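Local structure of RNA 2',3'-cyclic phosphodiesterase (Deinococcus radiodurans, 5H7E) at residues Leu70-Tyr82 with Pro141-Gly153. The protein belongs to the LigT-like phosphoesterases of the 2H clan, whose fold combines two related alpha-beta lobes. Sequence-based numbering, arbitrary orientation.
Sequences LPPLHVNLRGTGY and PPLIFDQSWTAPG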
loop_
_atom_site.group_PDB
_atom_site.type_symbol
_atom_site.label_atom_id
_atom_site.label_comp_id
_atom_site.label_asym_id
_atom_site.label_seq_id
_atom_site.Cartn_x
_atom_site.Cartn_y
_atom_site.Cartn_z
ATOM N N LEU A 70 -6.735 15.933 7.776
ATOM C CA LEU A 70 -5.942 16.020 6.561
ATOM C C LEU A 70 -6.852 16.284 5.370
ATOM O O LEU A 70 -7.935 15.696 5.277
ATOM C CB LEU A 70 -5.200 14.696 6.312
ATOM C CG LEU A 70 -4.008 14.420 7.209
ATOM C CD1 LEU A 70 -3.512 12.974 7.062
ATOM C CD2 LEU A 70 -2.862 15.385 6.844
ATOM N N PRO A 71 -6.438 17.093 4.417
ATOM C CA PRO A 71 -7.154 17.178 3.134
ATOM C C PRO A 71 -6.868 15.957 2.285
ATOM O O PRO A 71 -5.971 15.163 2.593
ATOM C CB PRO A 71 -6.565 18.450 2.493
ATOM C CG PRO A 71 -5.121 18.353 2.914
ATOM C CD PRO A 71 -5.122 17.763 4.346
ATOM N N PRO A 72 -7.648 15.734 1.228
ATOM C CA PRO A 72 -7.328 14.665 0.284
ATOM C C PRO A 72 -5.886 14.827 -0.163
ATOM O O PRO A 72 -5.450 15.950 -0.417
ATOM C CB PRO A 72 -8.299 14.937 -0.866
ATOM C CG PRO A 72 -9.497 15.464 -0.137
ATOM C CD PRO A 72 -8.919 16.395 0.889
ATOM N N LEU A 73 -5.153 13.706 -0.219
ATOM C CA LEU A 73 -3.720 13.775 -0.472
ATOM C C LEU A 73 -3.481 13.769 -1.969
ATOM O O LEU A 73 -4.155 13.058 -2.700
ATOM C CB LEU A 73 -2.986 12.590 0.157
ATOM C CG LEU A 73 -3.169 12.476 1.682
ATOM C CD1 LEU A 73 -2.380 11.268 2.126
ATOM C CD2 LEU A 73 -2.683 13.743 2.372
ATOM N N HIS A 74 -2.503 14.551 -2.430
ATOM C CA HIS A 74 -2.182 14.593 -3.848
ATOM C C HIS A 74 -0.947 13.748 -4.070
ATOM O O HIS A 74 0.142 14.113 -3.627
ATOM C CB HIS A 74 -1.975 16.017 -4.318
ATOM C CG HIS A 74 -1.809 16.093 -5.801
ATOM N ND1 HIS A 74 -0.668 16.570 -6.407
ATOM C CD2 HIS A 74 -2.617 15.658 -6.802
ATOM C CE1 HIS A 74 -0.799 16.478 -7.717
ATOM N NE2 HIS A 74 -1.976 15.937 -7.984
ATOM N N VAL A 75 -1.133 12.556 -4.671
ATOM C CA VAL A 75 -0.089 11.555 -4.739
ATOM C C VAL A 75 0.521 11.581 -6.127
ATOM O O VAL A 75 -0.209 11.547 -7.120
ATOM C CB VAL A 75 -0.655 10.160 -4.451
ATOM C CG1 VAL A 75 0.526 9.123 -4.342
ATOM C CG2 VAL A 75 -1.467 10.169 -3.113
ATOM N N ASN A 76 1.855 11.687 -6.183
ATOM C CA ASN A 76 2.580 11.761 -7.449
ATOM C C ASN A 76 3.344 10.475 -7.672
ATOM O O ASN A 76 4.060 10.030 -6.773
ATOM C CB ASN A 76 3.549 12.919 -7.382
ATOM C CG ASN A 76 2.834 14.213 -7.126
ATOM O OD1 ASN A 76 2.190 14.730 -8.023
ATOM N ND2 ASN A 76 2.956 14.751 -5.913
ATOM N N LEU A 77 3.199 9.887 -8.861
ATOM C CA LEU A 77 4.117 8.832 -9.283
ATOM C C LEU A 77 5.479 9.418 -9.580
ATOM O O LEU A 77 5.587 10.553 -10.084
ATOM C CB LEU A 77 3.628 8.144 -10.557
ATOM C CG LEU A 77 2.287 7.412 -10.532
ATOM C CD1 LEU A 77 2.059 6.752 -11.882
ATOM C CD2 LEU A 77 2.256 6.392 -9.395
ATOM N N ARG A 78 6.535 8.653 -9.229
ATOM C CA ARG A 78 7.885 9.100 -9.511
ATOM C C ARG A 78 8.554 8.017 -10.361
ATOM O O ARG A 78 8.030 7.684 -11.418
ATOM C CB ARG A 78 8.647 9.456 -8.212
ATOM C CG ARG A 78 7.895 10.555 -7.382
ATOM C CD ARG A 78 7.958 11.913 -8.146
ATOM N NE ARG A 78 9.322 12.437 -8.230
ATOM C CZ ARG A 78 9.644 13.572 -8.857
ATOM N NH1 ARG A 78 8.722 14.195 -9.553
ATOM N NH2 ARG A 78 10.909 14.019 -8.862
ATOM N N GLY A 79 9.712 7.513 -9.951
ATOM C CA GLY A 79 10.488 6.574 -10.766
ATOM C C GLY A 79 10.333 5.154 -10.242
ATOM O O GLY A 79 9.734 4.937 -9.209
ATOM N N THR A 80 10.823 4.188 -11.017
ATOM C CA THR A 80 10.784 2.807 -10.558
ATOM C C THR A 80 12.018 2.472 -9.721
ATOM O O THR A 80 13.048 3.164 -9.749
ATOM C CB THR A 80 10.653 1.868 -11.748
ATOM O OG1 THR A 80 11.714 2.172 -12.710
ATOM C CG2 THR A 80 9.259 1.986 -12.392
ATOM N N GLY A 81 11.931 1.356 -8.999
ATOM C CA GLY A 81 13.052 0.846 -8.222
ATOM C C GLY A 81 12.810 -0.594 -7.809
ATOM O O GLY A 81 11.783 -1.192 -8.152
ATOM N N TYR A 82 13.781 -1.167 -7.070
ATOM C CA TYR A 82 13.735 -2.573 -6.656
ATOM C C TYR A 82 13.900 -2.759 -5.152
ATOM O O TYR A 82 14.624 -2.006 -4.498
ATOM C CB TYR A 82 14.844 -3.386 -7.353
ATOM C CG TYR A 82 14.725 -3.337 -8.843
ATOM C CD1 TYR A 82 15.369 -2.334 -9.579
ATOM C CD2 TYR A 82 13.949 -4.272 -9.538
ATOM C CE1 TYR A 82 15.262 -2.276 -10.955
ATOM C CE2 TYR A 82 13.837 -4.226 -10.920
ATOM C CZ TYR A 82 14.505 -3.220 -11.623
ATOM O OH TYR A 82 14.407 -3.148 -12.992
ATOM N N PRO A 141 14.204 -1.777 -17.653
ATOM C CA PRO A 141 14.878 -0.500 -17.786
ATOM C C PRO A 141 14.297 0.493 -16.801
ATOM O O PRO A 141 13.153 0.328 -16.363
ATOM C CB PRO A 141 14.567 -0.103 -19.231
ATOM C CG PRO A 141 13.248 -0.675 -19.449
ATOM C CD PRO A 141 13.193 -1.973 -18.701
ATOM N N PRO A 142 15.064 1.499 -16.384
ATOM C CA PRO A 142 14.499 2.566 -15.569
ATOM C C PRO A 142 13.359 3.277 -16.287
ATOM O O PRO A 142 13.425 3.539 -17.497
ATOM C CB PRO A 142 15.697 3.508 -15.332
ATOM C CG PRO A 142 16.708 3.103 -16.290
ATOM C CD PRO A 142 16.493 1.720 -16.722
ATOM N N LEU A 143 12.275 3.528 -15.518
ATOM C CA LEU A 143 11.121 4.262 -16.000
ATOM C C LEU A 143 10.805 5.402 -15.049
ATOM O O LEU A 143 11.090 5.313 -13.860
ATOM C CB LEU A 143 9.846 3.342 -16.063
ATOM C CG LEU A 143 9.994 2.102 -16.919
ATOM C CD1 LEU A 143 8.659 1.294 -16.794
ATOM C CD2 LEU A 143 10.232 2.413 -18.364
ATOM N N ILE A 144 10.225 6.487 -15.575
ATOM C CA ILE A 144 9.654 7.492 -14.683
ATOM C C ILE A 144 8.261 7.835 -15.165
ATOM O O ILE A 144 7.911 7.639 -16.339
ATOM C CB ILE A 144 10.547 8.763 -14.585
ATOM C CG1 ILE A 144 10.673 9.447 -15.931
ATOM C CG2 ILE A 144 11.906 8.437 -13.897
ATOM C CD1 ILE A 144 11.521 10.825 -15.828
ATOM N N PHE A 145 7.441 8.343 -14.231
ATOM C CA PHE A 145 6.059 8.655 -14.512
ATOM C C PHE A 145 5.770 10.101 -14.120
ATOM O O PHE A 145 6.457 10.689 -13.271
ATOM C CB PHE A 145 5.130 7.690 -13.722
ATOM C CG PHE A 145 5.307 6.261 -14.092
ATOM C CD1 PHE A 145 6.246 5.476 -13.466
ATOM C CD2 PHE A 145 4.487 5.696 -15.050
ATOM C CE1 PHE A 145 6.417 4.156 -13.843
ATOM C CE2 PHE A 145 4.616 4.391 -15.411
ATOM C CZ PHE A 145 5.594 3.601 -14.827
ATOM N N ASP A 146 4.784 10.689 -14.786
ATOM C CA ASP A 146 4.403 12.042 -14.439
ATOM C C ASP A 146 2.962 12.152 -13.975
ATOM O O ASP A 146 2.498 13.280 -13.757
ATOM C CB ASP A 146 4.622 13.011 -15.616
ATOM C CG ASP A 146 3.782 12.678 -16.856
ATOM O OD1 ASP A 146 2.861 11.847 -16.837
ATOM O OD2 ASP A 146 4.046 13.302 -17.916
ATOM N N GLN A 147 2.272 11.025 -13.774
ATOM C CA GLN A 147 0.869 11.093 -13.419
ATOM C C GLN A 147 0.699 11.275 -11.914
ATOM O O GLN A 147 1.597 10.995 -11.117
ATOM C CB GLN A 147 0.148 9.828 -13.827
ATOM C CG GLN A 147 0.158 9.541 -15.357
ATOM C CD GLN A 147 1.372 8.700 -15.817
ATOM O OE1 GLN A 147 2.368 8.602 -15.137
ATOM N NE2 GLN A 147 1.259 8.103 -16.984
ATOM N N SER A 148 -0.455 11.817 -11.562
ATOM C CA SER A 148 -0.763 12.007 -10.151
ATOM C C SER A 148 -2.254 11.803 -9.966
ATOM O O SER A 148 -3.035 11.817 -10.938
ATOM C CB SER A 148 -0.375 13.408 -9.681
ATOM O OG SER A 148 -1.082 14.374 -10.419
ATOM N N TRP A 149 -2.669 11.644 -8.691
ATOM C CA TRP A 149 -4.105 11.583 -8.422
ATOM C C TRP A 149 -4.383 12.152 -7.046
ATOM O O TRP A 149 -3.487 12.258 -6.218
ATOM C CB TRP A 149 -4.682 10.164 -8.464
ATOM C CG TRP A 149 -4.379 9.268 -7.275
ATOM C CD1 TRP A 149 -5.293 8.930 -6.300
ATOM C CD2 TRP A 149 -3.208 8.472 -7.022
ATOM N NE1 TRP A 149 -4.734 8.033 -5.440
ATOM C CE2 TRP A 149 -3.477 7.721 -5.854
ATOM C CE3 TRP A 149 -1.944 8.315 -7.654
ATOM C CZ2 TRP A 149 -2.538 6.830 -5.300
ATOM C CZ3 TRP A 149 -1.022 7.423 -7.093
ATOM C CH2 TRP A 149 -1.346 6.669 -5.935
ATOM N N THR A 150 -5.651 12.419 -6.783
ATOM C CA THR A 150 -6.088 12.906 -5.471
ATOM C C THR A 150 -6.772 11.779 -4.729
ATOM O O THR A 150 -7.766 11.214 -5.218
ATOM C CB THR A 150 -7.036 14.092 -5.631
ATOM O OG1 THR A 150 -6.332 15.166 -6.245
ATOM C CG2 THR A 150 -7.493 14.580 -4.252
ATOM N N ALA A 151 -6.185 11.388 -3.598
ATOM C CA ALA A 151 -6.706 10.283 -2.794
ATOM C C ALA A 151 -7.725 10.793 -1.801
ATOM O O ALA A 151 -7.356 11.569 -0.915
ATOM C CB ALA A 151 -5.569 9.612 -2.070
ATOM N N PRO A 152 -8.999 10.390 -1.885
ATOM C CA PRO A 152 -10.009 10.942 -0.977
ATOM C C PRO A 152 -10.020 10.314 0.401
ATOM O O PRO A 152 -10.655 10.901 1.288
ATOM C CB PRO A 152 -11.322 10.690 -1.724
ATOM C CG PRO A 152 -11.068 9.562 -2.583
ATOM C CD PRO A 152 -9.592 9.560 -2.945
ATOM N N GLY A 153 -9.360 9.175 0.608
ATOM C CA GLY A 153 -9.460 8.553 1.915
ATOM C C GLY A 153 -8.395 7.488 2.052
ATOM O O GLY A 153 -7.625 7.222 1.134
HETATM O O HOH W 1 4.150 12.506 -11.007
HETATM O O HOH W 2 12.937 -0.058 -13.491
#
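Antiparallel strand pairing joins strand 73-82 to strand 148-151 and to the extended loop from Leu143 that leads into it, each segment falling within a different one of the two LigT-like sequence repeats of the 2H clan. From Leu73 opposite Ala151 to Asn76 opposite Ser148 the pairing is regular: Val75 N donates to Trp149 O (2.8 Å), nearly in line with the carbonyl, and Trp149 N returns the bond to Val75 O. The hydrogen-bonded pairs, Val75 with Trp149 and Leu73 with Ala151, turn their side chains to the buried face. There the Trp149 indole, set at chi1 75° between its backbone N and carbonyl carbon, lays one face against Val75, whose CB sits 3.7 Å from the six-membered ring centroid, a CH-pi contact almost on the ring normal. CB and CG1 of the beta-branched valine cover that face, CG1 coming to 3.5 Å from CH2, while Leu77 CD2 meets the ring edge at CZ3. Ile18 of helix 16-26 and Ile128 also pack against the indole. Past Asn76 the register slips by one: Leu77 O and Phe145 O, both acceptors, meet at 3.3 Å, and water 1 donates to Leu77 O and Gln147 O. Beyond the slip, Phe145 N binds Arg78 O (2.9 Å), and Phe145 CB packs on Leu77 CB at 3.5 Å. Gly79 passes close to Ile144, its CA 3.9 Å from the CG2 methyl. Thr80 N donates to Leu143 O. Threonine suits this place by offering a hydroxyl and a methyl: OG1 accepts from Leu143 N (3.2 Å) and also meets water 2, while CG2 reaches the edge of the Phe145 ring.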